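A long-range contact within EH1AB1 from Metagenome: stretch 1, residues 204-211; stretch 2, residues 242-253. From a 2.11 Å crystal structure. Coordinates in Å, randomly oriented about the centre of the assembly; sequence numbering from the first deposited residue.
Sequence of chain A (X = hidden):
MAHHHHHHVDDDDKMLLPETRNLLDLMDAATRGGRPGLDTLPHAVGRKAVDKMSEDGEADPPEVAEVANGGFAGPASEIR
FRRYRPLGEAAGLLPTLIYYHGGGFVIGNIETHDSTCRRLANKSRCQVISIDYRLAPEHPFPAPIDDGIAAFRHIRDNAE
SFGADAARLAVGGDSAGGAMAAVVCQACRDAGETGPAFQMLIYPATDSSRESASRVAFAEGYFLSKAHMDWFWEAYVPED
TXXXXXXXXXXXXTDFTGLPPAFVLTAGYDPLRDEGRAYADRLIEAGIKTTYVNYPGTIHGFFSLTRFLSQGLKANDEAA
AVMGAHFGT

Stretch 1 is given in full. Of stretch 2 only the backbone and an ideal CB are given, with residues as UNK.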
ATOM      1  N   PRO A 204      -2.116   5.903  13.538  1.00 19.11           N
ATOM      2  CA  PRO A 204      -3.113   5.943  14.605  1.00 20.25           C
ATOM      3  C   PRO A 204      -2.507   5.590  15.970  1.00 20.60           C
ATOM      4  O   PRO A 204      -1.535   4.841  16.027  1.00 21.04           O
ATOM      5  CB  PRO A 204      -4.116   4.857  14.180  1.00 20.03           C
ATOM      6  CG  PRO A 204      -3.272   3.861  13.402  1.00 19.65           C
ATOM      7  CD  PRO A 204      -2.254   4.717  12.678  1.00 19.57           C
ATOM      8  N   ALA A 205      -3.081   6.160  17.035  1.00 21.48           N
ATOM      9  CA  ALA A 205      -2.990   5.624  18.388  1.00 22.53           C
ATOM     10  C   ALA A 205      -3.978   4.462  18.487  1.00 22.03           C
ATOM     11  O   ALA A 205      -5.123   4.624  18.108  1.00 24.65           O
ATOM     12  CB  ALA A 205      -3.334   6.692  19.398  1.00 22.30           C
ATOM     13  N   THR A 206      -3.537   3.295  18.956  1.00 21.71           N
ATOM     14  CA  THR A 206      -4.424   2.122  18.982  1.00 21.20           C
ATOM     15  C   THR A 206      -4.450   1.433  20.351  1.00 21.56           C
ATOM     16  O   THR A 206      -5.262   0.528  20.555  1.00 20.17           O
ATOM     17  CB  THR A 206      -4.041   1.103  17.905  1.00 20.96           C
ATOM     18  OG1 THR A 206      -2.750   0.569  18.216  1.00 20.11           O
ATOM     19  CG2 THR A 206      -4.071   1.699  16.513  1.00 20.73           C
ATOM     20  N   ASP A 207      -3.565   1.824  21.270  1.00 23.13           N
ATOM     21  CA  ASP A 207      -3.485   1.133  22.569  1.00 25.39           C
ATOM     22  C   ASP A 207      -3.032   2.121  23.656  1.00 25.88           C
ATOM     23  O   ASP A 207      -1.874   2.528  23.690  1.00 24.49           O
ATOM     24  CB  ASP A 207      -2.560  -0.079  22.460  1.00 25.44           C
ATOM     25  CG  ASP A 207      -2.522  -0.977  23.690  1.00 26.74           C
ATOM     26  OD1 ASP A 207      -3.344  -0.761  24.614  1.00 26.51           O
ATOM     27  OD2 ASP A 207      -1.653  -1.886  23.714  1.00 27.17           O
ATOM     28  N   SER A 208      -3.966   2.461  24.551  1.00 27.12           N
ATOM     29  CA  SER A 208      -3.724   3.350  25.673  1.00 29.71           C
ATOM     30  C   SER A 208      -3.348   2.576  26.949  1.00 32.09           C
ATOM     31  O   SER A 208      -3.115   3.188  28.000  1.00 32.89           O
ATOM     32  CB  SER A 208      -4.934   4.193  25.930  1.00 30.35           C
ATOM     33  OG  SER A 208      -5.258   4.985  24.801  1.00 31.72           O
ATOM     34  N   SER A 209      -3.303   1.243  26.866  1.00 33.52           N
ATOM     35  CA  SER A 209      -3.244   0.388  28.045  1.00 35.22           C
ATOM     36  C   SER A 209      -1.803  -0.043  28.351  1.00 37.90           C
ATOM     37  O   SER A 209      -1.483  -0.319  29.499  1.00 41.38           O
ATOM     38  CB  SER A 209      -4.138  -0.808  27.878  1.00 33.45           C
ATOM     39  OG  SER A 209      -3.536  -1.742  27.002  1.00 31.93           O
ATOM     40  N   ARG A 210      -0.953  -0.113  27.324  1.00 38.99           N
ATOM     41  CA  ARG A 210       0.423  -0.600  27.455  1.00 41.43           C
ATOM     42  C   ARG A 210       1.379   0.365  26.748  1.00 40.67           C
ATOM     43  O   ARG A 210       0.968   1.113  25.859  1.00 37.41           O
ATOM     44  CB  ARG A 210       0.562  -2.000  26.841  1.00 43.66           C
ATOM     45  CG  ARG A 210      -0.383  -3.047  27.416  1.00 45.74           C
ATOM     46  CD  ARG A 210      -0.338  -4.352  26.639  1.00 48.84           C
ATOM     47  NE  ARG A 210      -0.940  -4.237  25.313  1.00 51.18           N
ATOM     48  CZ  ARG A 210      -0.830  -5.148  24.351  1.00 50.99           C
ATOM     49  NH1 ARG A 210      -1.469  -4.985  23.205  1.00 48.41           N
ATOM     50  NH2 ARG A 210      -0.081  -6.220  24.538  1.00 51.97           N
ATOM     51  N   GLU A 211       2.652   0.332  27.161  1.00 42.48           N
ATOM     52  CA  GLU A 211       3.722   1.048  26.478  1.00 46.56           C
ATOM     53  C   GLU A 211       4.511   0.062  25.611  1.00 44.70           C
ATOM     54  O   GLU A 211       5.220  -0.799  26.124  1.00 45.70           O
ATOM     55  CB  GLU A 211       4.655   1.747  27.470  1.00 51.24           C
ATOM     56  CG  GLU A 211       4.070   3.018  28.060  1.00 56.83           C
ATOM     57  CD  GLU A 211       5.084   4.082  28.442  1.00 59.54           C
ATOM     58  OE1 GLU A 211       4.723   4.975  29.234  1.00 63.95           O
ATOM     59  OE2 GLU A 211       6.223   4.031  27.935  1.00 61.79           O
ATOM     60  N   UNK A 242     -11.329   2.996  32.502  1.00 28.96           N
ATOM     61  CA  UNK A 242     -10.643   1.760  32.170  1.00 30.21           C
ATOM     62  C   UNK A 242      -9.901   1.973  30.842  1.00 29.21           C
ATOM     63  O   UNK A 242     -10.522   2.243  29.817  1.00 28.85           O
ATOM     64  CB  UNK A 242     -11.624   0.589  32.082  1.00 30.21           C
ATOM     65  N   UNK A 243      -8.579   1.821  30.866  1.00 28.86           N
ATOM     66  CA  UNK A 243      -7.754   2.125  29.714  1.00 30.46           C
ATOM     67  C   UNK A 243      -7.753   0.970  28.701  1.00 31.24           C
ATOM     68  O   UNK A 243      -7.137   1.089  27.651  1.00 33.99           O
ATOM     69  CB  UNK A 243      -6.326   2.437  30.165  1.00 30.46           C
ATOM     70  N   UNK A 244      -8.465  -0.118  29.004  1.00 30.10           N
ATOM     71  CA  UNK A 244      -8.690  -1.195  28.055  1.00 28.74           C
ATOM     72  C   UNK A 244     -10.009  -0.966  27.309  1.00 28.50           C
ATOM     73  O   UNK A 244     -10.353  -1.742  26.427  1.00 26.93           O
ATOM     74  CB  UNK A 244      -8.699  -2.548  28.770  1.00 28.74           C
ATOM     75  N   UNK A 245     -10.752   0.085  27.679  1.00 26.51           N
ATOM     76  CA  UNK A 245     -11.889   0.531  26.894  1.00 27.91           C
ATOM     77  C   UNK A 245     -11.470   0.555  25.414  1.00 26.33           C
ATOM     78  O   UNK A 245     -10.469   1.182  25.059  1.00 25.62           O
ATOM     79  CB  UNK A 245     -12.374   1.905  27.360  1.00 27.91           C
ATOM     80  N   UNK A 246     -12.239  -0.127  24.565  1.00 24.47           N
ATOM     81  CA  UNK A 246     -11.881  -0.266  23.138  1.00 25.44           C
ATOM     82  C   UNK A 246     -11.993   1.080  22.397  1.00 25.03           C
ATOM     83  O   UNK A 246     -11.477   1.204  21.299  1.00 25.42           O
ATOM     84  CB  UNK A 246     -12.782  -1.304  22.467  1.00 25.44           C
ATOM     85  N   UNK A 247     -12.679   2.074  22.973  1.00 24.35           N
ATOM     86  CA  UNK A 247     -12.697   3.419  22.381  1.00 23.64           C
ATOM     87  C   UNK A 247     -11.365   4.131  22.625  1.00 22.24           C
ATOM     88  O   UNK A 247     -11.057   5.083  21.922  1.00 22.00           O
ATOM     89  CB  UNK A 247     -13.849   4.244  22.957  1.00 23.64           C
ATOM     90  N   UNK A 248     -10.589   3.680  23.617  1.00 22.15           N
ATOM     91  CA  UNK A 248      -9.236   4.206  23.854  1.00 22.25           C
ATOM     92  C   UNK A 248      -8.161   3.270  23.291  1.00 21.81           C
ATOM     93  O   UNK A 248      -7.025   3.686  23.094  1.00 20.57           O
ATOM     94  CB  UNK A 248      -9.007   4.417  25.352  1.00 22.25           C
ATOM     95  N   UNK A 249      -8.493   1.982  23.170  1.00 23.63           N
ATOM     96  CA  UNK A 249      -7.521   0.925  22.927  1.00 23.93           C
ATOM     97  C   UNK A 249      -8.086  -0.076  21.926  1.00 23.27           C
ATOM     98  O   UNK A 249      -8.276  -1.249  22.255  1.00 23.64           O
ATOM     99  CB  UNK A 249      -7.142   0.225  24.234  1.00 23.93           C
ATOM    100  N   UNK A 250      -8.387   0.352  20.676  1.00 21.63           N
ATOM    101  CA  UNK A 250      -9.012  -0.543  19.702  1.00 20.84           C
ATOM    102  C   UNK A 250      -8.150  -1.763  19.335  1.00 20.26           C
ATOM    103  O   UNK A 250      -8.699  -2.782  18.889  1.00 20.44           O
ATOM    104  CB  UNK A 250      -9.338   0.245  18.431  1.00 20.84           C
ATOM    105  N   UNK A 251      -6.830  -1.677  19.542  1.00 19.72           N
ATOM    106  CA  UNK A 251      -5.930  -2.812  19.338  1.00 21.38           C
ATOM    107  C   UNK A 251      -6.358  -4.032  20.174  1.00 24.04           C
ATOM    108  O   UNK A 251      -6.050  -5.168  19.794  1.00 25.32           O
ATOM    109  CB  UNK A 251      -4.496  -2.411  19.691  1.00 21.38           C
ATOM    110  N   UNK A 252      -7.063  -3.813  21.292  1.00 24.31           N
ATOM    111  CA  UNK A 252      -7.354  -4.893  22.235  1.00 25.98           C
ATOM    112  C   UNK A 252      -8.652  -5.618  21.876  1.00 24.59           C
ATOM    113  O   UNK A 252      -9.047  -6.499  22.601  1.00 25.69           O
ATOM    114  CB  UNK A 252      -7.442  -4.340  23.659  1.00 25.98           C
ATOM    115  N   UNK A 253      -9.320  -5.269  20.774  1.00 24.78           N
ATOM    116  CA  UNK A 253     -10.504  -6.032  20.364  1.00 25.24           C
ATOM    117  C   UNK A 253     -10.168  -7.530  20.297  1.00 25.94           C
ATOM    118  O   UNK A 253      -9.061  -7.936  19.915  1.00 27.56           O
ATOM    119  CB  UNK A 253     -11.020  -5.539  19.011  1.00 25.24           C
TER

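Position 242 has nothing of stretch 1 within 5.5 Å of its ideal CB, and it opens a type I turn ending at 245, where a short polar side chain could hold the backbone. It is Asp242, whose OD1 accepts from the backbone N of position 244, 2.9 Å away.

At 243 the CB points toward stretch 1, 3.9 Å from Ser208 O and 4.3 Å from Ser209 CA. A medium aliphatic or a polar group could lie there. The residue is Leu243, with CD1 3.8 Å from Ser208 O.

Position 244 points away, its CB 5.0 Å from Ser209 CB, so small or polar residues would suit. Thr244 uses OG1 to donate to Asp242 OD1 at 2.7 Å, fastening the turn.

Position 245 finds nothing of stretch 1 near its CB, which leaves the choice wide; it is Asp245. Position 246 is equally free, and is Leu246. At 247, again clear of stretch 1, a long polar chain is one of many options; Arg247 forms a salt bridge, its NH2 2.7 Å from Asp245 OD2.

At 248 the CB lies sideways, 3.8 Å from Ser208 OG. The backbone O does the polar work, accepting from Ser208 OG at 2.8 Å, so many side chains would fit. The residue is Leu248.

Position 249 is more demanding. Its CB is 3.9 Å from both Ser208 N and Asp207 OD1, and the amide needs an acceptor. A short side chain with an oxygen, such as Ser or Thr, could provide one. Ser249 does so: Ser208 N donates to its OG at 2.8 Å, joining the stretches, and the same OG donates to Leu243 O at 2.7 Å.

At 250, phi is -62° and the backbone N sits 3.1 Å from Thr206 O. Proline is permitted by phi and, among several candidates, needs no acceptor for its nitrogen. Pro250 begins a 3-10 segment; with no hydrogen on N, that close approach is not a hydrogen bond.

At 251 the backbone N donates to Thr206 O at 2.9 Å, and the CB, pointing toward stretch 1, is 4.1 Å from Asp207 CB. An aliphatic chain could cover this carbon. Leu251 does, placing CD2 3.9 Å from Asp207 CB.

The CB of 252 is beyond 5.5 Å, so a longer chain is needed to reach across. Leu252 brings CD1 to 3.5 Å from Ser209 OG and CD2 to 3.7 Å from Arg210 NH1, packing beside the Arg210–Asp207 salt bridge.

At 253 nothing of stretch 1 lies near the CB, so many side chains would serve; it is Ala253.

Stretch 2, residues 242-253: DLTDLRLSPLLA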
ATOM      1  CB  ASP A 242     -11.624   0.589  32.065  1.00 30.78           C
ATOM      2  CG  ASP A 242     -10.938  -0.759  31.935  1.00 34.60           C
ATOM      3  OD1 ASP A 242      -9.741  -0.794  31.552  1.00 34.12           O
ATOM      4  OD2 ASP A 242     -11.601  -1.766  32.228  1.00 40.20           O
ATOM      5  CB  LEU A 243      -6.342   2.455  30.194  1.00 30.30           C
ATOM      6  CG  LEU A 243      -6.219   3.719  31.039  1.00 30.88           C
ATOM      7  CD1 LEU A 243      -4.765   4.012  31.340  1.00 30.64           C
ATOM      8  CD2 LEU A 243      -6.866   4.914  30.359  1.00 33.19           C
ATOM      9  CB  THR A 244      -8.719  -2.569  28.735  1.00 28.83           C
ATOM     10  OG1 THR A 244      -9.850  -2.610  29.604  1.00 29.57           O
ATOM     11  CG2 THR A 244      -7.458  -2.892  29.503  1.00 28.07           C
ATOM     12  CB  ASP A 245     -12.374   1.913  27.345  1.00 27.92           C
ATOM     13  CG  ASP A 245     -13.722   2.313  26.772  1.00 28.46           C
ATOM     14  OD1 ASP A 245     -13.823   2.459  25.538  1.00 27.72           O
ATOM     15  OD2 ASP A 245     -14.661   2.503  27.566  1.00 30.44           O
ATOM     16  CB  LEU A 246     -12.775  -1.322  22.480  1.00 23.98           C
ATOM     17  CG  LEU A 246     -12.624  -2.744  23.015  1.00 23.57           C
ATOM     18  CD1 LEU A 246     -13.581  -3.676  22.303  1.00 24.86           C
ATOM     19  CD2 LEU A 246     -11.196  -3.238  22.886  1.00 22.49           C
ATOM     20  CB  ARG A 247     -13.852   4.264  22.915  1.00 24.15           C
ATOM     21  CG  ARG A 247     -15.227   3.772  22.481  1.00 25.41           C
ATOM     22  CD  ARG A 247     -16.331   4.366  23.333  1.00 24.93           C
ATOM     23  NE  ARG A 247     -16.175   4.011  24.743  1.00 25.84           N
ATOM     24  CZ  ARG A 247     -16.963   4.447  25.726  1.00 25.72           C
ATOM     25  NH1 ARG A 247     -17.981   5.239  25.449  1.00 23.38           N
ATOM     26  NH2 ARG A 247     -16.714   4.104  26.983  1.00 25.36           N
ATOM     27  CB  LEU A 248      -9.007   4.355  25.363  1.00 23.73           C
ATOM     28  CG  LEU A 248      -9.796   5.440  26.089  1.00 24.92           C
ATOM     29  CD1 LEU A 248      -9.584   5.310  27.593  1.00 26.45           C
ATOM     30  CD2 LEU A 248      -9.385   6.826  25.627  1.00 25.58           C
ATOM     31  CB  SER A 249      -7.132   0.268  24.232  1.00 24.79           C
ATOM     32  OG  SER A 249      -6.413   1.180  25.048  1.00 26.37           O
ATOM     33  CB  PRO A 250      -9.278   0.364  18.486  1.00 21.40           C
ATOM     34  CG  PRO A 250      -8.308   1.528  18.645  1.00 21.69           C
ATOM     35  CD  PRO A 250      -8.174   1.711  20.145  1.00 21.78           C
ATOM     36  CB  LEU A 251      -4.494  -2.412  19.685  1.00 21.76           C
ATOM     37  CG  LEU A 251      -3.424  -3.480  19.441  1.00 21.72           C
ATOM     38  CD1 LEU A 251      -3.400  -3.916  17.981  1.00 22.61           C
ATOM     39  CD2 LEU A 251      -2.059  -2.983  19.868  1.00 21.25           C
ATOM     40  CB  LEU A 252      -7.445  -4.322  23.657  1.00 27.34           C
ATOM     41  CG  LEU A 252      -6.227  -3.531  24.132  1.00 28.88           C
ATOM     42  CD1 LEU A 252      -6.447  -3.003  25.542  1.00 29.19           C
ATOM     43  CD2 LEU A 252      -4.965  -4.378  24.087  1.00 29.97           C
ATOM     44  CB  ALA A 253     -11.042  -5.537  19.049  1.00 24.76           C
TER
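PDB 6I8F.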